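Local coordinates for putative enoyl-CoA hydratase/isomerase (PDB 3ISA), which probably acts on acyl-CoA thioesters as a hydratase or isomerase of the crotonase family, though its substrate and exact reaction are not established, at residues L7-E12 with F20-P25. Residues are numbered along the deposited sequence; the frame is centred on the assembly and turned at random.
Sequences LPLAIE and FTLSRP
Ala10 and Thr21 form the hydrogen-bonded pair at the middle of this antiparallel contact, joined by two nearly straight bonds: Ala10 N to Thr21 O at 3.0 Å and Thr21 N to Ala10 O at 2.9 Å, each donor lying in the plane of the carbonyl it meets. Just before strand 9-13 begins and after 17-22 ends, Ser23 N reaches Pro8 O at 2.8 Å from above the carbonyl plane. Proline has no N-H to give, so it suits this position, where its carbonyl supplies the hydrogen bond and its ring packs on Arg24. Ser23 OG turns back over its own chain and donates to Thr21 O at 2.8 Å, so two donors grip that one oxygen; the small Ala10 methyl lies close beside this hydroxyl. On the face carrying Ala10 and Thr21, a water joins Thr21 OG1 to Ala10 O, weakly at the latter.

Phe20 points to the other face with Leu9, Ile11 and Leu22. Its CB lies 4.1 Å from Leu9 CD1; CG stands anti to the carbonyl carbon (chi1 -64°), which sends the ring alongside Ile11. CD1 touches Ile11 CG1 at 3.9 Å and, at the ring edge, the methyl Leu9 CD2, while CE1 touches Ile11 CD1 at 4.0 Å. With Ile11 CG2 over one face, offset toward the rim, the branched chains pack one face and one edge. Farther on, Phe56 of strand 53-58 meets this ring nearly parallel, and helix 33-48 covers Leu9. Arg24 lays its CG against Pro8 CB and carries its guanidinium on to a salt bridge with Asp68. The pairing is that of the N-terminal beta hairpin at the edge of the main sheet in the crotonase fold.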
loop_
_atom_site.group_PDB
_atom_site.type_symbol
_atom_site.label_atom_id
_atom_site.label_comp_id
_atom_site.label_asym_id
_atom_site.label_seq_id
_atom_site.Cartn_x
_atom_site.Cartn_y
_atom_site.Cartn_z
ATOM N N LEU D 7 -26.664 12.845 -33.038
ATOM C CA LEU D 7 -25.587 13.452 -32.307
ATOM C C LEU D 7 -25.995 13.424 -30.828
ATOM O O LEU D 7 -26.459 14.438 -30.310
ATOM C CB LEU D 7 -25.374 14.889 -32.798
ATOM C CG LEU D 7 -24.169 15.692 -32.287
ATOM C CD1 LEU D 7 -22.864 15.176 -32.923
ATOM C CD2 LEU D 7 -24.376 17.178 -32.543
ATOM N N PRO D 8 -25.844 12.259 -30.154
ATOM C CA PRO D 8 -26.203 12.193 -28.726
ATOM C C PRO D 8 -25.235 12.984 -27.832
ATOM O O PRO D 8 -25.568 13.299 -26.687
ATOM C CB PRO D 8 -26.129 10.691 -28.410
ATOM C CG PRO D 8 -25.130 10.163 -29.375
ATOM C CD PRO D 8 -25.359 10.956 -30.651
ATOM N N LEU D 9 -24.053 13.286 -28.367
ATOM C CA LEU D 9 -23.063 14.125 -27.691
ATOM C C LEU D 9 -22.602 15.268 -28.597
ATOM O O LEU D 9 -21.990 15.023 -29.648
ATOM C CB LEU D 9 -21.839 13.287 -27.283
ATOM C CG LEU D 9 -20.759 14.103 -26.564
ATOM C CD1 LEU D 9 -21.270 14.583 -25.214
ATOM C CD2 LEU D 9 -19.448 13.308 -26.434
ATOM N N ALA D 10 -22.858 16.506 -28.182
ATOM C CA ALA D 10 -22.351 17.661 -28.925
ATOM C C ALA D 10 -21.049 18.080 -28.292
ATOM O O ALA D 10 -20.947 18.143 -27.059
ATOM C CB ALA D 10 -23.334 18.816 -28.889
ATOM N N ILE D 11 -20.046 18.360 -29.120
ATOM C CA ILE D 11 -18.766 18.851 -28.609
ATOM C C ILE D 11 -18.420 20.216 -29.231
ATOM O O ILE D 11 -18.304 20.339 -30.449
ATOM C CB ILE D 11 -17.595 17.844 -28.789
ATOM C CG1 ILE D 11 -17.969 16.433 -28.287
ATOM C CG2 ILE D 11 -16.313 18.389 -28.086
ATOM C CD1 ILE D 11 -16.969 15.310 -28.723
ATOM N N GLU D 12 -18.306 21.231 -28.384
ATOM C CA GLU D 12 -17.822 22.541 -28.797
ATOM C C GLU D 12 -16.339 22.633 -28.451
ATOM O O GLU D 12 -15.953 22.459 -27.295
ATOM C CB GLU D 12 -18.600 23.656 -28.092
ATOM C CG GLU D 12 -18.049 25.060 -28.347
ATOM C CD GLU D 12 -18.519 26.104 -27.323
ATOM O OE1 GLU D 12 -19.643 25.987 -26.787
ATOM O OE2 GLU D 12 -17.755 27.055 -27.057
ATOM N N PHE D 20 -18.636 19.429 -23.554
ATOM C CA PHE D 20 -19.345 18.199 -23.855
ATOM C C PHE D 20 -20.791 18.335 -23.388
ATOM O O PHE D 20 -21.078 18.267 -22.190
ATOM C CB PHE D 20 -18.698 17.022 -23.114
ATOM C CG PHE D 20 -17.280 16.728 -23.540
ATOM C CD1 PHE D 20 -17.023 15.814 -24.555
ATOM C CD2 PHE D 20 -16.209 17.345 -22.907
ATOM C CE1 PHE D 20 -15.711 15.526 -24.958
ATOM C CE2 PHE D 20 -14.883 17.071 -23.298
ATOM C CZ PHE D 20 -14.635 16.147 -24.327
ATOM N N THR D 21 -21.702 18.522 -24.333
ATOM C CA THR D 21 -23.103 18.638 -23.991
ATOM C C THR D 21 -23.806 17.314 -24.275
ATOM O O THR D 21 -23.937 16.905 -25.435
ATOM C CB THR D 21 -23.786 19.820 -24.749
ATOM O OG1 THR D 21 -23.099 21.037 -24.462
ATOM C CG2 THR D 21 -25.264 19.943 -24.349
ATOM N N LEU D 22 -24.238 16.632 -23.205
ATOM C CA LEU D 22 -25.063 15.441 -23.339
ATOM C C LEU D 22 -26.363 15.889 -23.980
ATOM O O LEU D 22 -26.996 16.830 -23.502
ATOM C CB LEU D 22 -25.327 14.782 -21.982
ATOM C CG LEU D 22 -24.154 13.961 -21.407
ATOM C CD1 LEU D 22 -22.930 14.822 -21.066
ATOM C CD2 LEU D 22 -24.611 13.199 -20.168
ATOM N N SER D 23 -26.719 15.232 -25.081
ATOM C CA SER D 23 -27.739 15.746 -25.979
ATOM C C SER D 23 -28.779 14.686 -26.326
ATOM O O SER D 23 -29.028 14.371 -27.494
ATOM C CB SER D 23 -27.078 16.320 -27.233
ATOM O OG SER D 23 -26.276 17.443 -26.911
ATOM N N ARG D 24 -29.383 14.116 -25.290
ATOM C CA ARG D 24 -30.546 13.262 -25.474
ATOM C C ARG D 24 -31.688 13.817 -24.600
ATOM O O ARG D 24 -32.155 13.143 -23.676
ATOM C CB ARG D 24 -30.223 11.807 -25.124
ATOM C CG ARG D 24 -29.031 11.223 -25.903
ATOM C CD ARG D 24 -28.826 9.778 -25.535
ATOM N NE ARG D 24 -29.869 8.930 -26.113
ATOM C CZ ARG D 24 -30.426 7.881 -25.506
ATOM N NH1 ARG D 24 -30.065 7.538 -24.268
ATOM N NH2 ARG D 24 -31.350 7.175 -26.142
ATOM N N PRO D 25 -32.139 15.055 -24.895
ATOM C CA PRO D 25 -33.051 15.711 -23.952
ATOM C C PRO D 25 -34.466 15.111 -23.868
ATOM O O PRO D 25 -35.197 15.428 -22.941
ATOM C CB PRO D 25 -33.092 17.158 -24.455
ATOM C CG PRO D 25 -32.868 17.037 -25.928
ATOM C CD PRO D 25 -31.870 15.909 -26.075
HETATM O O HOH W 1 -21.214 21.358 -26.429
#